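Local atomic coordinates of phage related exonuclease (Haemophilus somnus 129PT, PDB entry 3K93), a protein that is probably a metal-dependent DNA exonuclease of phage origin, related to lambda exonuclease and built on the PD-(D/E)XK nuclease fold as a three-subunit assembly. Residues Lys38-Val41 with Arg42-Lys46; Ala135-Asp138 with Ile139-Gln142; Phe160-Leu164 with Asn165-Ala169; Lys175-Asp178 with Leu179-Ile183; Lys213-Asp216 with Gln217-Glu221. All blocks are in the same frame, centred on the assembly; numbering follows the deposited sequence.

Interaction 1: Lys38-Val41 with Arg42-Lys46; sequences KSAV and REMAK
Ala40 O is gripped from two directions, by the amide of Met44 (N to O 3.1 Å) and by a water that donates to it. This is about two and a half turns of the alpha helix 35-50, and the carbonyl does double duty: its N-H partner continues the helical i to i+4 series, while the same water also donates to Glu43 OE1 at 2.8 Å, tying the carboxylate back to the backbone. The series also runs from Arg42 N to Lys38 O, from Glu43 N to Ser39 O and, shortest, from Ala45 N to Val41 O at 2.8 Å, with an N-H...O angle of 165°. Arg42 starts out beside its own backbone N (chi1 -76°) and then stays extended as far as NE, a course that carries CG past Lys38 O at 3.4 Å and places one guanidinium face, toward its rim, over the peptide between Lys38 and Ser39. Its NE bonds Tyr214 OH on helix 198-221, and Lys46 makes a salt bridge to Glu127 of the second subunit, so this flank of the helix faces a subunit boundary. Met44 packs on Ile18 of helix 15-19, and its methyl CE lies 4.3 Å from Ala40 CB.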
# COMPACT_ATOMS: atom_id res chain seq x y z
N LYS A 38 -10.70 2.37 -16.18
CA LYS A 38 -10.01 3.29 -17.09
C LYS A 38 -8.51 3.21 -16.98
O LYS A 38 -7.82 3.24 -17.98
CB LYS A 38 -10.46 4.70 -16.84
CG LYS A 38 -11.87 4.91 -17.32
CD LYS A 38 -12.45 6.13 -16.64
CE LYS A 38 -12.42 7.32 -17.48
NZ LYS A 38 -13.55 8.26 -17.00
N SER A 39 -8.03 3.09 -15.77
CA SER A 39 -6.61 2.94 -15.54
C SER A 39 -6.09 1.64 -16.20
O SER A 39 -5.05 1.65 -16.88
CB SER A 39 -6.32 2.98 -14.04
OG SER A 39 -4.95 2.74 -13.84
N ALA A 40 -6.83 0.55 -16.07
CA ALA A 40 -6.44 -0.70 -16.74
C ALA A 40 -6.47 -0.58 -18.27
O ALA A 40 -5.58 -1.09 -18.96
CB ALA A 40 -7.32 -1.88 -16.26
N VAL A 41 -7.50 0.07 -18.81
CA VAL A 41 -7.61 0.23 -20.26
C VAL A 41 -6.45 1.11 -20.81
O VAL A 41 -5.95 0.89 -21.90
CB VAL A 41 -9.01 0.83 -20.66
CG1 VAL A 41 -9.04 1.14 -22.20
CG2 VAL A 41 -10.17 -0.19 -20.23
N ARG A 42 -6.01 2.09 -20.03
CA ARG A 42 -4.84 2.88 -20.44
C ARG A 42 -3.58 2.03 -20.54
O ARG A 42 -2.75 2.26 -21.41
CB ARG A 42 -4.56 3.98 -19.44
CG ARG A 42 -5.51 5.14 -19.53
CD ARG A 42 -5.32 5.98 -18.27
NE ARG A 42 -6.45 6.84 -18.11
CZ ARG A 42 -6.90 7.31 -16.97
NH1 ARG A 42 -6.29 7.03 -15.82
NH2 ARG A 42 -7.96 8.09 -16.99
N GLU A 43 -3.43 1.07 -19.64
CA GLU A 43 -2.26 0.19 -19.70
C GLU A 43 -2.32 -0.67 -20.95
O GLU A 43 -1.28 -0.94 -21.60
CB GLU A 43 -2.17 -0.71 -18.47
CG GLU A 43 -1.88 0.02 -17.19
CD GLU A 43 -1.79 -0.91 -15.96
OE1 GLU A 43 -2.35 -2.01 -15.98
OE2 GLU A 43 -1.18 -0.50 -14.95
N MSE A 44 -3.52 -1.10 -21.30
CA MSE A 44 -3.72 -1.89 -22.50
C MSE A 44 -3.43 -1.02 -23.72
O MSE A 44 -2.76 -1.47 -24.63
CB MSE A 44 -5.15 -2.47 -22.56
CG MSE A 44 -5.45 -3.49 -21.43
SE MSE A 44 -7.40 -3.79 -21.21
CE MSE A 44 -7.38 -4.71 -19.51
N ALA A 45 -3.96 0.21 -23.74
CA ALA A 45 -3.68 1.13 -24.86
C ALA A 45 -2.16 1.37 -25.01
O ALA A 45 -1.64 1.32 -26.10
CB ALA A 45 -4.43 2.44 -24.70
N LYS A 46 -1.46 1.62 -23.90
CA LYS A 46 -0.02 1.91 -23.97
C LYS A 46 0.80 0.67 -24.38
O LYS A 46 1.86 0.79 -24.98
CB LYS A 46 0.50 2.46 -22.64
CG LYS A 46 -0.01 3.84 -22.27
CD LYS A 46 0.66 4.37 -20.98
CE LYS A 46 -0.15 5.48 -20.35
NZ LYS A 46 0.44 5.93 -19.06
O HOH W 1 -4.08 -3.55 -17.58

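Interaction 2: Ala135-Asp138 with Ile139-Gln142; sequences AGYD and IQMQ
The amide of Gln140 and the ring of Tyr137 lie side by side and point the same way, their planes 42° apart, with Gln140 OE1 approaching Tyr137 CD1 obliquely at 3.3 Å. Over the centre of one ring face sits Ala135 CB, 3.5 Å above the plane, and Lys113 adds a cation-pi contact; Gln140 OE1 takes a hydrogen bond from the same lysine. Gln140 reaches along the ring because its CG is anti to the backbone N (chi1 -178°) and the chain stays extended beyond it. Gly136 joins two helices: with positive phi it closes the preceding one in a Schellman motif and is also N-cap of the next. Its carbonyl accepts Gln140 N at 3.1 Å, almost straight at 163°, and a weak bond from Ile139 N. That Ile139 amide has a second acceptor, Asp138 OD1 at 2.9 Å, which it meets from above the carboxylate plane. Helix 137-148 packs between sheet and helix: Tyr137 and Met141 rest on strand 152-158, Gln140 and Met141 touch Asp111 of strand 108-114, and Ile139 and Gln142 meet helix 198-221.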
# COMPACT_ATOMS: atom_id res chain seq x y z
N ALA A 135 -9.17 -11.95 -6.34
CA ALA A 135 -8.24 -12.01 -7.46
C ALA A 135 -8.95 -11.90 -8.82
O ALA A 135 -8.28 -11.78 -9.82
CB ALA A 135 -7.41 -13.24 -7.42
N GLY A 136 -10.28 -11.94 -8.84
CA GLY A 136 -11.05 -11.93 -10.06
C GLY A 136 -11.14 -13.24 -10.82
O GLY A 136 -11.56 -13.25 -11.98
N TYR A 137 -10.76 -14.35 -10.19
CA TYR A 137 -10.80 -15.63 -10.89
C TYR A 137 -12.18 -16.10 -11.17
O TYR A 137 -12.40 -16.82 -12.12
CB TYR A 137 -10.08 -16.70 -10.13
CG TYR A 137 -8.63 -16.41 -9.81
CD1 TYR A 137 -7.82 -15.69 -10.70
CD2 TYR A 137 -8.05 -16.90 -8.63
CE1 TYR A 137 -6.49 -15.47 -10.42
CE2 TYR A 137 -6.70 -16.64 -8.33
CZ TYR A 137 -5.94 -15.95 -9.23
OH TYR A 137 -4.64 -15.68 -8.98
N ASP A 138 -13.15 -15.72 -10.33
CA ASP A 138 -14.54 -16.04 -10.65
C ASP A 138 -14.97 -15.49 -12.01
O ASP A 138 -15.55 -16.21 -12.82
CB ASP A 138 -15.51 -15.61 -9.53
CG ASP A 138 -15.27 -14.18 -9.02
OD1 ASP A 138 -14.39 -13.45 -9.50
OD2 ASP A 138 -16.01 -13.77 -8.12
N ILE A 139 -14.62 -14.24 -12.30
CA ILE A 139 -14.99 -13.59 -13.56
C ILE A 139 -14.18 -14.21 -14.71
O ILE A 139 -14.70 -14.41 -15.82
CB ILE A 139 -14.70 -12.08 -13.52
CG1 ILE A 139 -15.36 -11.40 -12.30
CG2 ILE A 139 -15.23 -11.42 -14.76
CD1 ILE A 139 -16.91 -11.62 -12.26
N GLN A 140 -12.92 -14.51 -14.44
CA GLN A 140 -12.08 -15.20 -15.42
C GLN A 140 -12.74 -16.50 -15.86
O GLN A 140 -12.73 -16.83 -17.05
CB GLN A 140 -10.71 -15.48 -14.82
CG GLN A 140 -9.69 -16.16 -15.74
CD GLN A 140 -8.45 -16.66 -15.02
OE1 GLN A 140 -8.44 -16.76 -13.79
NE2 GLN A 140 -7.41 -17.01 -15.78
N MSE A 141 -13.30 -17.25 -14.90
CA MSE A 141 -13.91 -18.55 -15.23
C MSE A 141 -15.16 -18.31 -16.07
O MSE A 141 -15.48 -19.15 -16.92
CB MSE A 141 -14.30 -19.36 -13.97
CG MSE A 141 -13.19 -19.93 -13.09
SE MSE A 141 -11.89 -20.86 -14.10
CE MSE A 141 -10.62 -19.46 -14.09
N GLN A 142 -15.89 -17.21 -15.82
CA GLN A 142 -17.11 -16.93 -16.59
C GLN A 142 -16.73 -16.67 -18.04
O GLN A 142 -17.44 -17.09 -18.94
CB GLN A 142 -17.90 -15.76 -16.05
CG GLN A 142 -18.42 -15.95 -14.67
CD GLN A 142 -19.57 -16.93 -14.56
OE1 GLN A 142 -20.14 -17.38 -15.57
NE2 GLN A 142 -19.93 -17.25 -13.33

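Interaction 3: Phe160-Leu164 with Asn165-Ala169; sequences FPTPL and NLISA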
# COMPACT_ATOMS: atom_id res chain seq x y z
N PHE A 160 2.53 -26.58 -4.19
CA PHE A 160 3.67 -27.45 -4.31
C PHE A 160 4.85 -26.71 -3.70
O PHE A 160 4.83 -25.48 -3.60
CB PHE A 160 4.00 -27.70 -5.80
CG PHE A 160 2.91 -28.42 -6.57
CD1 PHE A 160 2.68 -29.77 -6.36
CD2 PHE A 160 2.16 -27.76 -7.52
CE1 PHE A 160 1.70 -30.44 -7.05
CE2 PHE A 160 1.16 -28.46 -8.24
CZ PHE A 160 0.94 -29.80 -8.00
N PRO A 161 5.91 -27.44 -3.39
CA PRO A 161 7.16 -26.76 -3.02
C PRO A 161 7.65 -25.85 -4.11
O PRO A 161 7.47 -26.17 -5.29
CB PRO A 161 8.16 -27.91 -2.83
CG PRO A 161 7.40 -29.12 -2.82
CD PRO A 161 6.07 -28.89 -3.43
N THR A 162 8.28 -24.73 -3.74
CA THR A 162 8.80 -23.80 -4.71
C THR A 162 10.07 -24.39 -5.32
O THR A 162 10.94 -24.80 -4.59
CB THR A 162 9.06 -22.42 -4.05
OG1 THR A 162 7.81 -21.89 -3.58
CG2 THR A 162 9.68 -21.41 -5.02
N PRO A 163 10.16 -24.44 -6.66
CA PRO A 163 11.39 -24.94 -7.31
C PRO A 163 12.60 -24.11 -6.89
O PRO A 163 12.49 -22.89 -6.80
CB PRO A 163 11.12 -24.72 -8.81
CG PRO A 163 9.67 -24.48 -8.95
CD PRO A 163 9.11 -24.11 -7.63
N LEU A 164 13.71 -24.77 -6.63
CA LEU A 164 14.92 -24.11 -6.13
C LEU A 164 15.36 -22.90 -6.92
O LEU A 164 15.74 -21.90 -6.35
CB LEU A 164 16.08 -25.09 -6.06
CG LEU A 164 16.17 -25.90 -4.77
CD1 LEU A 164 17.13 -27.12 -4.93
CD2 LEU A 164 16.60 -25.00 -3.59
N ASN A 165 15.23 -22.97 -8.24
CA ASN A 165 15.70 -21.89 -9.07
C ASN A 165 14.90 -20.58 -8.87
O ASN A 165 15.29 -19.55 -9.37
CB ASN A 165 15.71 -22.34 -10.55
CG ASN A 165 14.34 -22.24 -11.20
OD1 ASN A 165 14.04 -21.25 -11.85
ND2 ASN A 165 13.50 -23.25 -11.00
N LEU A 166 13.78 -20.63 -8.15
CA LEU A 166 12.97 -19.45 -7.94
C LEU A 166 13.10 -18.89 -6.53
O LEU A 166 12.45 -17.92 -6.22
CB LEU A 166 11.52 -19.78 -8.25
CG LEU A 166 11.23 -20.19 -9.69
CD1 LEU A 166 9.75 -20.47 -9.87
CD2 LEU A 166 11.72 -19.07 -10.66
N ILE A 167 13.92 -19.50 -5.68
CA ILE A 167 14.05 -19.04 -4.31
C ILE A 167 15.21 -18.04 -4.26
O ILE A 167 16.36 -18.42 -4.36
CB ILE A 167 14.33 -20.20 -3.36
CG1 ILE A 167 13.09 -21.13 -3.32
CG2 ILE A 167 14.67 -19.69 -1.95
CD1 ILE A 167 13.18 -22.23 -2.29
N SER A 168 14.88 -16.76 -4.11
CA SER A 168 15.91 -15.70 -4.07
C SER A 168 16.74 -15.77 -2.81
O SER A 168 16.42 -16.48 -1.87
CB SER A 168 15.26 -14.32 -4.11
OG SER A 168 14.76 -14.01 -2.82
N ALA A 169 17.81 -14.98 -2.80
CA ALA A 169 18.75 -14.89 -1.68
C ALA A 169 18.00 -14.66 -0.38
O ALA A 169 18.35 -15.22 0.64
CB ALA A 169 19.74 -13.74 -1.93
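Thr162 and Ile167 face each other across a tight turn, with the methyl CG2 of the threonine 3.8 Å from Ile167 CG1 and the two side chains set at a slant. The same methyl meets Leu166 as well, but there the side chains cross at about a right angle and CG2 stands 4.1 Å from Leu166 CB. Thr162 CG2 is anti to its backbone N (chi1 -63°, measured to OG1), which directs the methyl into the turn and sends the hydroxyl to Lys63 of helix 59-66. Beside this pair the Pro163 ring comes obliquely against Leu166, CG to CD1 at 4.1 Å, while its CB is 3.6 Å from Asn165 ND2. Two i to i+3 backbone bonds fold the chain into a short 3-10 turn: Leu166 N to Pro163 O at 2.9 Å and Ile167 N to Leu164 O at 3.1 Å. Both donors sit well above the carbonyl planes, by 39° and 56°, so neither uses a lone-pair direction of its acceptor. The turn lies in the loop between strand 152-158 and helix 173-181, and Ile167 packs on Ile177 of that helix. Apart from Asn165 ND2 beside Pro163 CB, the side chains meet through carbon. Their contact is thus mainly van der Waals, the directional bonds being those of the backbone, with Thr162 OG1 and Asn165 ND2 bonded to Lys63 and Glu66 of helix 59-66.

Interaction 4: Lys175-Asp178 with Leu179-Ile183; sequences KLID and LVEQI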
# COMPACT_ATOMS: atom_id res chain seq x y z
N LYS A 175 10.82 -22.60 4.55
CA LYS A 175 9.39 -22.28 4.40
C LYS A 175 8.78 -22.69 3.05
O LYS A 175 7.69 -23.23 3.02
CB LYS A 175 9.14 -20.80 4.69
CG LYS A 175 9.37 -20.45 6.16
CD LYS A 175 9.58 -18.98 6.37
CE LYS A 175 8.29 -18.26 6.48
NZ LYS A 175 8.58 -16.82 6.69
N LEU A 176 9.49 -22.43 1.96
CA LEU A 176 8.98 -22.61 0.63
C LEU A 176 9.05 -24.06 0.10
O LEU A 176 8.34 -24.38 -0.87
CB LEU A 176 9.69 -21.67 -0.35
CG LEU A 176 9.53 -20.17 -0.07
CD1 LEU A 176 10.34 -19.37 -1.05
CD2 LEU A 176 8.07 -19.76 -0.09
N ILE A 177 9.90 -24.89 0.71
CA ILE A 177 10.07 -26.31 0.37
C ILE A 177 9.81 -27.28 1.56
O ILE A 177 8.86 -28.07 1.55
CB ILE A 177 11.48 -26.62 -0.17
CG1 ILE A 177 11.82 -25.72 -1.39
CG2 ILE A 177 11.61 -28.14 -0.53
CD1 ILE A 177 13.26 -26.02 -1.97
N ASP A 178 10.65 -27.23 2.59
CA ASP A 178 10.59 -28.24 3.67
C ASP A 178 9.22 -28.33 4.36
O ASP A 178 8.66 -29.42 4.52
CB ASP A 178 11.64 -27.96 4.75
CG ASP A 178 13.07 -27.95 4.19
OD1 ASP A 178 13.26 -28.19 2.98
OD2 ASP A 178 13.99 -27.66 4.96
N LEU A 179 8.70 -27.19 4.79
CA LEU A 179 7.39 -27.17 5.44
C LEU A 179 6.26 -27.64 4.53
O LEU A 179 5.30 -28.17 5.02
CB LEU A 179 7.05 -25.76 5.91
CG LEU A 179 7.85 -25.18 7.06
CD1 LEU A 179 7.27 -23.77 7.36
CD2 LEU A 179 7.86 -26.13 8.31
N VAL A 180 6.40 -27.45 3.21
CA VAL A 180 5.36 -27.82 2.27
C VAL A 180 5.33 -29.34 2.04
O VAL A 180 4.28 -29.97 2.00
CB VAL A 180 5.52 -27.07 0.93
CG1 VAL A 180 4.45 -27.54 -0.10
CG2 VAL A 180 5.49 -25.52 1.14
N GLU A 181 6.51 -29.92 1.92
CA GLU A 181 6.68 -31.35 1.75
C GLU A 181 6.21 -32.18 2.94
O GLU A 181 5.96 -33.36 2.79
CB GLU A 181 8.15 -31.67 1.48
CG GLU A 181 8.56 -31.27 0.11
CD GLU A 181 10.04 -31.54 -0.18
OE1 GLU A 181 10.80 -31.85 0.76
OE2 GLU A 181 10.42 -31.42 -1.37
N GLN A 182 6.11 -31.58 4.12
CA GLN A 182 5.52 -32.24 5.27
C GLN A 182 4.02 -32.36 5.22
O GLN A 182 3.49 -33.09 6.01
CB GLN A 182 5.82 -31.45 6.52
CG GLN A 182 7.26 -31.51 6.87
CD GLN A 182 7.40 -31.44 8.33
OE1 GLN A 182 7.66 -32.46 8.97
NE2 GLN A 182 7.10 -30.27 8.90
N ILE A 183 3.34 -31.62 4.36
CA ILE A 183 1.90 -31.59 4.38
C ILE A 183 1.44 -32.58 3.34
O ILE A 183 1.89 -32.52 2.22
CB ILE A 183 1.34 -30.19 4.01
CG1 ILE A 183 1.95 -29.09 4.89
CG2 ILE A 183 -0.17 -30.15 4.08
CD1 ILE A 183 1.54 -27.65 4.39
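Leu179 lies alongside Lys175, pointing the same way, with CD1 4.1 Å from Lys175 CG and nearer still to the lysine CA, at 3.9 Å. Both belong to helix 173-181, which opens into a wider pi-type turn at 175-178 and is weakly bonded toward its end, apart from one good bond. The widening shows at Lys175 O, whose near neighbours on the next turn are carbons, Leu179 CB and Val180 CG2, the latter at 3.7 Å. The lysine bends at chi3 (84°) and carries NZ to a salt bridge with Glu56 of the third subunit, while Leu179 packs on Phe50 of that same subunit; the pair thus marks the helix face turned to a neighbour. Asp178 is exposed, and its CB lies 3.0 Å from Leu179 N. Its carbonyl receives a weak, long bond from Gln182 N, and its carboxylate oxygen OD1 remains 4.9 Å from Glu181 OE1, two like charges that probably disfavour a closer approach. Ile177 supplies the firmer joint: its O accepts Glu181 N at 3.0 Å, the donor lying nearly on the line of the C=O bond, and a weak second bond from Val180 N. Glu181, extended beyond CG, lies alongside the isoleucine, pointing the same way, and its OE2 stops 3.6 Å from Ile177 CG2.

Interaction 5: Lys213-Asp216 with Gln217-Glu221; sequences KYYD and QLISE
Leu218 lies across one face of the Tyr214 ring, its CG 4.3 Å from the ring centroid and 16° off the normal, a CH-pi contact. The two methyls of the leucine spread over that face: CD2 approaches Tyr214 CZ at 3.7 Å and CD1 approaches CE2. Tyr214 CG is anti to the backbone N (chi1 -178°), which brings the ring alongside the next turn. Gln217 comes in obliquely with its amide nearly upright against the ring, the two planes 79° apart and NE2 4.0 Å from Tyr214 CE1. A second CH-pi pair repeats the pattern one residue on, where Ile219 CG1 stands over a face of the Tyr215 ring, 4.0 Å from its centroid. Both pairs are i to i+4 neighbours on the long C-terminal alpha helix 198-221, so two adjacent tyrosines are each matched by an aliphatic residue one turn later. The helix packs against helix 35-50, where Tyr214 and Tyr215 meet Val41 and Tyr215 OH bonds Asp48; Tyr214 OH also bonds Asp126 of the second subunit, and Leu218 packs on its Phe124. Backbone bonds match the side-chain spacing: Leu218 N to Tyr214 O and Ile219 N to Tyr215 O, the latter 2.9 Å. At the next residue, Asp216 O accepts twice from Ser220, from its N and from its OG, each at 3.0 Å and reaching the carbonyl from opposite faces of its plane.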
# COMPACT_ATOMS: atom_id res chain seq x y z
N LYS A 213 -14.81 1.23 -26.30
CA LYS A 213 -15.07 2.59 -26.71
C LYS A 213 -14.07 3.54 -26.09
O LYS A 213 -13.56 4.40 -26.78
CB LYS A 213 -16.50 3.03 -26.40
CG LYS A 213 -17.54 2.31 -27.25
CD LYS A 213 -18.99 2.82 -26.98
CE LYS A 213 -20.07 1.91 -27.66
NZ LYS A 213 -20.31 2.31 -29.05
N TYR A 214 -13.78 3.39 -24.80
CA TYR A 214 -12.78 4.22 -24.15
C TYR A 214 -11.40 4.02 -24.79
O TYR A 214 -10.72 4.97 -25.15
CB TYR A 214 -12.75 3.93 -22.63
CG TYR A 214 -11.77 4.79 -21.87
CD1 TYR A 214 -11.91 6.17 -21.82
CD2 TYR A 214 -10.73 4.22 -21.17
CE1 TYR A 214 -10.98 6.96 -21.14
CE2 TYR A 214 -9.81 5.00 -20.47
CZ TYR A 214 -9.94 6.35 -20.48
OH TYR A 214 -9.03 7.06 -19.78
N TYR A 215 -11.00 2.77 -24.95
CA TYR A 215 -9.76 2.43 -25.65
C TYR A 215 -9.65 3.13 -27.01
O TYR A 215 -8.61 3.72 -27.31
CB TYR A 215 -9.69 0.88 -25.81
CG TYR A 215 -8.54 0.30 -26.64
CD1 TYR A 215 -8.64 0.19 -28.02
CD2 TYR A 215 -7.37 -0.16 -26.03
CE1 TYR A 215 -7.59 -0.36 -28.79
CE2 TYR A 215 -6.32 -0.72 -26.79
CZ TYR A 215 -6.45 -0.83 -28.17
OH TYR A 215 -5.46 -1.38 -28.91
N ASP A 216 -10.70 3.08 -27.83
CA ASP A 216 -10.67 3.71 -29.15
C ASP A 216 -10.39 5.22 -29.08
O ASP A 216 -9.69 5.81 -29.92
CB ASP A 216 -12.00 3.48 -29.88
CG ASP A 216 -12.21 2.00 -30.33
OD1 ASP A 216 -11.23 1.23 -30.37
OD2 ASP A 216 -13.36 1.63 -30.64
N GLN A 217 -10.98 5.85 -28.07
CA GLN A 217 -10.78 7.25 -27.79
C GLN A 217 -9.31 7.49 -27.41
O GLN A 217 -8.73 8.46 -27.83
CB GLN A 217 -11.76 7.68 -26.67
CG GLN A 217 -11.53 9.02 -25.99
CD GLN A 217 -12.48 9.22 -24.76
OE1 GLN A 217 -13.66 8.80 -24.81
NE2 GLN A 217 -11.96 9.83 -23.68
N LEU A 218 -8.71 6.58 -26.64
CA LEU A 218 -7.31 6.75 -26.26
C LEU A 218 -6.44 6.65 -27.51
O LEU A 218 -5.56 7.49 -27.70
CB LEU A 218 -6.87 5.73 -25.20
CG LEU A 218 -7.55 5.79 -23.84
CD1 LEU A 218 -6.97 4.71 -22.93
CD2 LEU A 218 -7.47 7.21 -23.15
N ILE A 219 -6.69 5.64 -28.34
CA ILE A 219 -5.95 5.44 -29.59
C ILE A 219 -6.02 6.68 -30.48
O ILE A 219 -5.02 7.10 -31.02
CB ILE A 219 -6.46 4.21 -30.38
CG1 ILE A 219 -6.22 2.90 -29.61
CG2 ILE A 219 -5.80 4.12 -31.77
CD1 ILE A 219 -4.77 2.64 -29.16
N SER A 220 -7.21 7.28 -30.60
CA SER A 220 -7.40 8.47 -31.41
C SER A 220 -6.60 9.66 -30.95
O SER A 220 -6.19 10.45 -31.75
CB SER A 220 -8.87 8.85 -31.47
OG SER A 220 -9.51 7.82 -32.20
N GLU A 221 -6.37 9.79 -29.65
CA GLU A 221 -5.53 10.88 -29.16
C GLU A 221 -4.08 10.74 -29.64
O GLU A 221 -3.38 11.71 -29.71
CB GLU A 221 -5.51 10.92 -27.63
CG GLU A 221 -6.79 11.38 -27.00
CD GLU A 221 -6.61 11.63 -25.51
OE1 GLU A 221 -5.58 12.20 -25.09
OE2 GLU A 221 -7.51 11.26 -24.75

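Overall arrangement
The five contacts form two touching pairs and one contact set apart. Interactions 1 and 5, centres 10 Å apart, join helices 35-50 and 198-221 through Arg42 NE and Tyr214 OH (3.1 Å, a probable hydrogen bond), and both touch the second subunit. Interactions 3 and 4, with centres 11 Å apart, meet where Thr162 N reaches Leu176 O at 2.9 Å, again a probable hydrogen bond; interaction 4 faces the third subunit. The pairs lie far apart: interactions 4 and 5 are 49 Å between centres, on opposite sides of the chain's centre. Interaction 2 is nearest the metal site: the Gln140 side chain is about 6 Å from the sodium ion bound by Asp100, Asp111 and Thr112.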